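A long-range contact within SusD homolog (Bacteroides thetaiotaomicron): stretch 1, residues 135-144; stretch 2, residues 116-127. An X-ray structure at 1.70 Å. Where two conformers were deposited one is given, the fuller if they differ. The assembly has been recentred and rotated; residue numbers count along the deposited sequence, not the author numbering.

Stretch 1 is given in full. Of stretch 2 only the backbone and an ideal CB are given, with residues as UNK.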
ATOM      1  N   ALA A 135       0.391  10.870 -24.720  1.00 28.18           N
ATOM      2  CA  ALA A 135       1.067   9.578 -24.790  1.00 25.60           C
ATOM      3  C   ALA A 135       0.048   8.458 -24.846  1.00 23.94           C
ATOM      4  O   ALA A 135      -0.883   8.426 -24.051  1.00 22.04           O
ATOM      5  CB  ALA A 135       1.979   9.355 -23.570  1.00 26.43           C
ATOM      6  N   PRO A 136       0.259   7.490 -25.736  1.00 22.29           N
ATOM      7  CA  PRO A 136      -0.527   6.263 -25.666  1.00 21.39           C
ATOM      8  C   PRO A 136      -0.382   5.497 -24.364  1.00 20.51           C
ATOM      9  O   PRO A 136       0.666   5.563 -23.663  1.00 18.96           O
ATOM     10  CB  PRO A 136       0.015   5.427 -26.844  1.00 21.45           C
ATOM     11  CG  PRO A 136       0.512   6.433 -27.794  1.00 23.98           C
ATOM     12  CD  PRO A 136       1.133   7.503 -26.919  1.00 22.46           C
ATOM     13  N   TYR A 137      -1.451   4.788 -24.024  1.00 19.89           N
ATOM     14  CA  TYR A 137      -1.473   3.974 -22.808  1.00 20.41           C
ATOM     15  C   TYR A 137      -0.862   2.610 -23.097  1.00 19.80           C
ATOM     16  O   TYR A 137      -1.062   2.064 -24.159  1.00 21.05           O
ATOM     17  CB  TYR A 137      -2.906   3.789 -22.276  1.00 19.79           C
ATOM     18  CG  TYR A 137      -3.449   4.982 -21.480  1.00 19.72           C
ATOM     19  CD1 TYR A 137      -3.407   6.289 -21.998  1.00 21.28           C
ATOM     20  CD2 TYR A 137      -3.983   4.810 -20.199  1.00 18.33           C
ATOM     21  CE1 TYR A 137      -3.905   7.374 -21.262  1.00 19.77           C
ATOM     22  CE2 TYR A 137      -4.473   5.894 -19.476  1.00 19.64           C
ATOM     23  CZ  TYR A 137      -4.439   7.178 -20.031  1.00 19.63           C
ATOM     24  OH  TYR A 137      -4.913   8.268 -19.331  1.00 19.42           O
ATOM     25  N   ASP A 138      -0.104   2.075 -22.135  1.00 19.60           N
ATOM     26  CA  ASP A 138       0.248   0.637 -22.129  1.00 19.82           C
ATOM     27  C   ASP A 138      -0.931  -0.151 -21.510  1.00 19.87           C
ATOM     28  O   ASP A 138      -1.546   0.296 -20.523  1.00 18.86           O
ATOM     29  CB  ASP A 138       1.459   0.362 -21.239  1.00 20.39           C
ATOM     30  CG  ASP A 138       2.768   0.952 -21.781  1.00 21.44           C
ATOM     31  OD1 ASP A 138       2.840   1.317 -22.954  1.00 23.89           O
ATOM     32  OD2 ASP A 138       3.724   1.053 -20.977  1.00 24.90           O
ATOM     33  N   ASN A 139      -1.236  -1.333 -22.035  1.00 19.94           N
ATOM     34  CA  ASN A 139      -2.139  -2.193 -21.285  1.00 19.48           C
ATOM     35  C   ASN A 139      -1.402  -2.715 -20.054  1.00 18.41           C
ATOM     36  O   ASN A 139      -0.199  -2.496 -19.901  1.00 16.41           O
ATOM     37  CB  ASN A 139      -2.757  -3.279 -22.161  1.00 20.21           C
ATOM     38  CG  ASN A 139      -1.773  -4.326 -22.632  1.00 22.10           C
ATOM     39  OD1 ASN A 139      -0.685  -4.463 -22.118  1.00 21.18           O
ATOM     40  ND2 ASN A 139      -2.170  -5.063 -23.626  1.00 29.79           N
ATOM     41  N   GLU A 140      -2.131  -3.325 -19.132  1.00 16.85           N
ATOM     42  CA  GLU A 140      -1.546  -3.665 -17.858  1.00 17.15           C
ATOM     43  C   GLU A 140      -0.425  -4.695 -18.016  1.00 16.87           C
ATOM     44  O   GLU A 140       0.638  -4.527 -17.446  1.00 15.73           O
ATOM     45  CB  GLU A 140      -2.615  -4.116 -16.887  1.00 16.28           C
ATOM     46  CG  GLU A 140      -3.558  -2.958 -16.467  1.00 16.40           C
ATOM     47  CD  GLU A 140      -4.814  -3.474 -15.792  1.00 17.58           C
ATOM     48  OE1 GLU A 140      -4.707  -3.770 -14.586  1.00 16.84           O
ATOM     49  OE2 GLU A 140      -5.892  -3.598 -16.452  1.00 17.08           O
ATOM     50  N   GLN A 141      -0.603  -5.724 -18.839  1.00 17.59           N
ATOM     51  CA  GLN A 141       0.525  -6.635 -19.046  1.00 17.95           C
ATOM     52  C   GLN A 141       1.790  -5.878 -19.471  1.00 17.76           C
ATOM     53  O   GLN A 141       2.892  -6.135 -18.956  1.00 16.84           O
ATOM     54  CB  GLN A 141       0.193  -7.769 -20.042  1.00 18.57           C
ATOM     55  CG  GLN A 141       1.348  -8.706 -20.197  1.00 22.15           C
ATOM     56  CD  GLN A 141       1.170  -9.627 -21.368  1.00 26.73           C
ATOM     57  OE1 GLN A 141       0.851  -9.181 -22.476  1.00 27.07           O
ATOM     58  NE2 GLN A 141       1.378 -10.910 -21.144  1.00 28.21           N
ATOM     59  N   THR A 142       1.634  -4.927 -20.382  1.00 17.62           N
ATOM     60  CA  THR A 142       2.787  -4.262 -20.969  1.00 18.32           C
ATOM     61  C   THR A 142       3.483  -3.406 -19.949  1.00 18.06           C
ATOM     62  O   THR A 142       4.710  -3.431 -19.848  1.00 18.88           O
ATOM     63  CB  THR A 142       2.350  -3.411 -22.204  1.00 18.38           C
ATOM     64  OG1 THR A 142       1.904  -4.318 -23.238  1.00 19.42           O
ATOM     65  CG2 THR A 142       3.498  -2.577 -22.731  1.00 19.51           C
ATOM     66  N   VAL A 143       2.710  -2.648 -19.172  1.00 18.02           N
ATOM     67  CA  VAL A 143       3.342  -1.768 -18.163  1.00 17.43           C
ATOM     68  C   VAL A 143       3.977  -2.579 -17.035  1.00 17.00           C
ATOM     69  O   VAL A 143       5.060  -2.258 -16.616  1.00 16.27           O
ATOM     70  CB  VAL A 143       2.420  -0.633 -17.624  1.00 17.93           C
ATOM     71  CG1 VAL A 143       1.212  -1.155 -16.841  1.00 20.03           C
ATOM     72  CG2 VAL A 143       3.236   0.327 -16.805  1.00 18.20           C
ATOM     73  N   TRP A 144       3.338  -3.642 -16.562  1.00 16.90           N
ATOM     74  CA  TRP A 144       3.973  -4.452 -15.527  1.00 15.82           C
ATOM     75  C   TRP A 144       5.298  -5.028 -16.031  1.00 16.50           C
ATOM     76  O   TRP A 144       6.312  -4.960 -15.344  1.00 16.02           O
ATOM     77  CB  TRP A 144       3.009  -5.528 -15.030  1.00 16.65           C
ATOM     78  CG  TRP A 144       1.994  -4.948 -14.035  1.00 14.37           C
ATOM     79  CD1 TRP A 144       0.726  -4.544 -14.312  1.00 14.07           C
ATOM     80  CD2 TRP A 144       2.204  -4.648 -12.641  1.00 15.04           C
ATOM     81  NE1 TRP A 144       0.122  -4.071 -13.209  1.00 17.48           N
ATOM     82  CE2 TRP A 144       1.002  -4.083 -12.162  1.00 15.24           C
ATOM     83  CE3 TRP A 144       3.271  -4.814 -11.769  1.00 14.16           C
ATOM     84  CZ2 TRP A 144       0.834  -3.705 -10.830  1.00 15.02           C
ATOM     85  CZ3 TRP A 144       3.125  -4.393 -10.446  1.00 14.78           C
ATOM     86  CH2 TRP A 144       1.925  -3.835 -10.000  1.00 16.66           C
ATOM     87  N   UNK A 116       0.313   3.511  -9.234  1.00 14.66           N
ATOM     88  CA  UNK A 116      -0.753   4.069 -10.064  1.00 14.92           C
ATOM     89  C   UNK A 116      -1.389   2.944 -10.898  1.00 14.36           C
ATOM     90  O   UNK A 116      -2.610   2.904 -11.082  1.00 15.73           O
ATOM     91  CB  UNK A 116      -0.212   5.178 -10.969  1.00 14.92           C
ATOM     92  N   UNK A 117      -0.576   2.012 -11.397  1.00 15.23           N
ATOM     93  CA  UNK A 117      -1.101   0.845 -12.143  1.00 15.74           C
ATOM     94  C   UNK A 117      -2.002  -0.018 -11.257  1.00 15.49           C
ATOM     95  O   UNK A 117      -3.032  -0.520 -11.737  1.00 16.50           O
ATOM     96  CB  UNK A 117       0.050  -0.002 -12.690  1.00 15.74           C
ATOM     97  N   UNK A 118      -1.634  -0.160  -9.991  1.00 15.09           N
ATOM     98  CA  UNK A 118      -2.427  -0.900  -8.987  1.00 14.72           C
ATOM     99  C   UNK A 118      -3.730  -0.180  -8.596  1.00 14.71           C
ATOM    100  O   UNK A 118      -4.623  -0.785  -8.009  1.00 15.30           O
ATOM    101  CB  UNK A 118      -1.582  -1.128  -7.732  1.00 14.72           C
ATOM    102  N   UNK A 119      -3.817   1.112  -8.911  1.00 14.96           N
ATOM    103  CA  UNK A 119      -5.024   1.891  -8.739  1.00 14.88           C
ATOM    104  C   UNK A 119      -5.949   1.828  -9.974  1.00 15.88           C
ATOM    105  O   UNK A 119      -7.120   1.498  -9.834  1.00 15.33           O
ATOM    106  CB  UNK A 119      -4.651   3.343  -8.435  1.00 14.88           C
ATOM    107  N   UNK A 120      -5.458   2.242 -11.150  1.00 14.37           N
ATOM    108  CA  UNK A 120      -6.324   2.465 -12.297  1.00 15.49           C
ATOM    109  C   UNK A 120      -6.164   1.474 -13.436  1.00 16.57           C
ATOM    110  O   UNK A 120      -7.036   1.371 -14.280  1.00 16.43           O
ATOM    111  CB  UNK A 120      -6.081   3.876 -12.837  1.00 15.49           C
ATOM    112  N   UNK A 121      -5.068   0.733 -13.448  1.00 16.31           N
ATOM    113  CA  UNK A 121      -4.813  -0.226 -14.515  1.00 16.25           C
ATOM    114  C   UNK A 121      -3.917   0.352 -15.595  1.00 17.09           C
ATOM    115  O   UNK A 121      -2.798   0.799 -15.289  1.00 17.97           O
ATOM    116  CB  UNK A 121      -6.133  -0.693 -15.132  1.00 16.25           C
ATOM    117  N   UNK A 122      -4.395   0.377 -16.864  1.00 17.04           N
ATOM    118  CA  UNK A 122      -3.531   0.951 -17.900  1.00 16.84           C
ATOM    119  C   UNK A 122      -3.041   2.366 -17.548  1.00 16.50           C
ATOM    120  O   UNK A 122      -3.794   3.178 -17.034  1.00 16.36           O
ATOM    121  CB  UNK A 122      -4.281   0.985 -19.233  1.00 16.84           C
ATOM    122  N   UNK A 123      -1.784   2.638 -17.870  1.00 16.95           N
ATOM    123  CA  UNK A 123      -1.229   3.977 -17.792  1.00 16.11           C
ATOM    124  C   UNK A 123      -0.282   4.152 -18.962  1.00 16.78           C
ATOM    125  O   UNK A 123       0.266   3.187 -19.454  1.00 16.77           O
ATOM    126  CB  UNK A 123      -0.519   4.217 -16.458  1.00 16.11           C
ATOM    127  N   UNK A 124       0.015   5.397 -19.346  1.00 18.63           N
ATOM    128  CA  UNK A 124       1.148   5.603 -20.249  1.00 19.82           C
ATOM    129  C   UNK A 124       2.461   5.327 -19.522  1.00 20.46           C
ATOM    130  O   UNK A 124       2.615   5.705 -18.339  1.00 22.48           O
ATOM    131  CB  UNK A 124       1.140   7.027 -20.810  1.00 19.82           C
ATOM    132  N   UNK A 125       3.394   4.682 -20.201  1.00 20.38           N
ATOM    133  CA  UNK A 125       4.672   4.353 -19.596  1.00 20.25           C
ATOM    134  C   UNK A 125       5.735   4.194 -20.696  1.00 21.62           C
ATOM    135  O   UNK A 125       6.543   5.116 -20.886  1.00 22.11           O
ATOM    136  CB  UNK A 125       4.558   3.079 -18.757  1.00 20.25           C
ATOM    137  N   UNK A 126       5.671   3.118 -21.464  1.00 22.29           N
ATOM    138  CA  UNK A 126       6.685   2.825 -22.491  1.00 23.70           C
ATOM    139  C   UNK A 126       6.754   3.870 -23.584  1.00 25.75           C
ATOM    140  O   UNK A 126       7.838   4.160 -24.096  1.00 25.08           O
ATOM    141  CB  UNK A 126       6.406   1.461 -23.126  1.00 23.70           C
ATOM    142  N   UNK A 127       5.607   4.462 -23.898  1.00 26.99           N
ATOM    143  CA  UNK A 127       5.469   5.370 -25.038  0.50 28.85           C
ATOM    144  C   UNK A 127       5.588   6.835 -24.649  1.00 29.26           C
ATOM    145  O   UNK A 127       5.423   7.701 -25.490  1.00 31.58           O
ATOM    146  CB  UNK A 127       4.123   5.137 -25.727  0.50 28.85           C
TER

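Position 116 lies in a helix, and its ideal CB has no atom of stretch 1 within 5.5 Å. The contact sets no preference; the residue is Leu116. Position 119, on the same helix, is equally out of reach and holds Leu119.

At position 117 CA-to-CB points toward stretch 1, and the ideal CB already lies 4.1 Å from Trp144 NE1 and 4.5 Å from Val143 CG1. Little space remains in that direction, so a small side chain suits best. It is Ala117, whose CB packs against Trp144 CE2 at 4.2 Å. Its carbonyl O accepts from a water (2.8 Å) that also donates to Glu140 OE1 and accepts from Trp144 NE1.

Position 118 points sideways, its ideal CB 4.7 Å from Trp144 CZ2. A small residue, polar or not, would fit beside the indole. Ser118 places OG 3.4 Å from Trp144 CZ2, at the ring edge.

At position 120 the ideal CB meets nothing within 5.5 Å, but a long side chain could approach the Tyr137 ring. Gln120 extends so that NE2 lies 4.0 Å from Tyr137 CE2, near the ring plane, and donates to the carbonyl O of 122 (2.9 Å).

Position 121 follows the helix with phi/psi of 96/-122. A CB there would jam against the preceding carbonyl O. The backbone angles alone call for glycine; the tight 3.1 Å from the ideal CB to Glu140 CD agrees with this but would not decide it. Gly121 lets Glu140 CG approach its C to 3.4 Å.

Position 122 has phi -53°, compatible with proline, and an ideal CB 3.1 Å from Asp138 O and 4.0 Å from Tyr137 CD2. A compact apolar group is favoured. Pro122 rests its CB 3.3 Å from Asp138 O.

Position 123 directs CA-to-CB away, so its side chain is loosely specified, though an apolar one could reach Val143. The backbone does more: its O accepts from Asp138 N (2.9 Å, 150°). Ile123 brings CD1 to 3.8 Å from Val143 CG2.

At position 124, phi is -70° and the ideal CB lies 3.7 Å from Ala135 CB and 3.2 Å from Pro136 O, with the Tyr137 ring nearby. Proline or a small apolar residue would suit. Pro124 sets CD 3.8 Å from the Tyr137 ring centroid, 4° off the normal, a CH-pi contact over the face.

Position 125 points toward stretch 1, its ideal CB 3.1 Å from Asp138 OD2 and 3.6 Å from Val143 CG2. An unbranched CB suits. Tyr125 has chi1 t and packs CB against Val143 CG2 (3.6 Å).

Position 126 has its ideal CB 3.5 Å from Asp138 OD2, so a short donor such as serine or threonine is attractive. Thr126 answers twice: N donates to Asp138 OD2 (2.9 Å, 169°) and OG1 to Asp138 OD1 (2.5 Å).

At position 127 CA-to-CB points toward Pro136 CD, 4.0 Å from the ideal CB; many residues would do. Gln127 packs CB there, then leads away, NE2 donating to Thr126 OG1 (3.0 Å).

Stretch 2, residues 116-127: LASLQGPIPYTQ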
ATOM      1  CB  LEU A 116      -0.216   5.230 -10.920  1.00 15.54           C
ATOM      2  CG  LEU A 116      -1.279   6.008 -11.712  1.00 16.73           C
ATOM      3  CD1 LEU A 116      -2.404   6.537 -10.772  1.00 15.28           C
ATOM      4  CD2 LEU A 116      -0.639   7.156 -12.581  1.00 16.48           C
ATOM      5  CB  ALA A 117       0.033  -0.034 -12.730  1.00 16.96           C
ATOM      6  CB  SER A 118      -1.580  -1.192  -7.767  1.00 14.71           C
ATOM      7  OG  SER A 118      -0.494  -2.047  -8.130  1.00 15.34           O
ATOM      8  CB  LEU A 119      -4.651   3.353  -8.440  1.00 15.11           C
ATOM      9  CG  LEU A 119      -4.077   3.618  -7.043  1.00 14.38           C
ATOM     10  CD1 LEU A 119      -3.429   5.016  -6.905  1.00 12.14           C
ATOM     11  CD2 LEU A 119      -5.197   3.466  -5.939  1.00 13.96           C
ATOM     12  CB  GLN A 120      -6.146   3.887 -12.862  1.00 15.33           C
ATOM     13  CG  GLN A 120      -4.853   4.167 -13.528  1.00 16.00           C
ATOM     14  CD  GLN A 120      -4.894   5.509 -14.228  1.00 17.40           C
ATOM     15  OE1 GLN A 120      -5.133   6.519 -13.594  1.00 21.19           O
ATOM     16  NE2 GLN A 120      -4.737   5.509 -15.546  1.00 16.60           N
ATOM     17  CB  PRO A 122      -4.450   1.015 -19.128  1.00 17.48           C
ATOM     18  CG  PRO A 122      -5.418  -0.041 -18.947  1.00 18.69           C
ATOM     19  CD  PRO A 122      -5.670  -0.102 -17.433  1.00 16.98           C
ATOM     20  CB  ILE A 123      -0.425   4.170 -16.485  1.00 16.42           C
ATOM     21  CG1 ILE A 123       0.706   3.139 -16.364  1.00 15.99           C
ATOM     22  CG2 ILE A 123      -1.346   4.199 -15.203  1.00 15.92           C
ATOM     23  CD1 ILE A 123       1.700   3.403 -15.211  1.00 16.55           C
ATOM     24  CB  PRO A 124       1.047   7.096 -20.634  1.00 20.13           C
ATOM     25  CG  PRO A 124      -0.201   7.609 -20.041  1.00 21.52           C
ATOM     26  CD  PRO A 124      -0.637   6.652 -18.958  1.00 18.92           C
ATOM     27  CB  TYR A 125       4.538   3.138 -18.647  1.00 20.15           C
ATOM     28  CG  TYR A 125       5.797   2.829 -17.856  1.00 19.05           C
ATOM     29  CD1 TYR A 125       6.021   3.402 -16.614  1.00 19.74           C
ATOM     30  CD2 TYR A 125       6.777   1.990 -18.383  1.00 19.83           C
ATOM     31  CE1 TYR A 125       7.186   3.149 -15.890  1.00 18.43           C
ATOM     32  CE2 TYR A 125       7.973   1.738 -17.649  1.00 17.86           C
ATOM     33  CZ  TYR A 125       8.149   2.341 -16.410  1.00 19.08           C
ATOM     34  OH  TYR A 125       9.293   2.130 -15.695  1.00 21.77           O
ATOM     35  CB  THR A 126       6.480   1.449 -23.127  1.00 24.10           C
ATOM     36  OG1 THR A 126       5.223   1.409 -23.793  1.00 26.54           O
ATOM     37  CG2 THR A 126       6.496   0.347 -22.077  1.00 22.53           C
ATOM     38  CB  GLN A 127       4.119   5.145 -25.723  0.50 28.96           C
ATOM     39  CG  GLN A 127       3.917   3.725 -26.240  0.50 30.42           C
ATOM     40  CD  GLN A 127       5.063   3.272 -27.096  0.50 32.54           C
ATOM     41  OE1 GLN A 127       5.237   3.746 -28.225  0.50 34.26           O
ATOM     42  NE2 GLN A 127       5.848   2.335 -26.583  0.50 32.23           N
TER
HETATM   43  O   HOH W   1      -2.712  -3.052 -12.971  1.00 15.31           O
HETATM   44  O   HOH W   2      -6.040   8.381 -16.472  1.00 20.41           O
HETATM   45  O   HOH W   3       2.838   3.924 -22.973  1.00 17.33           O
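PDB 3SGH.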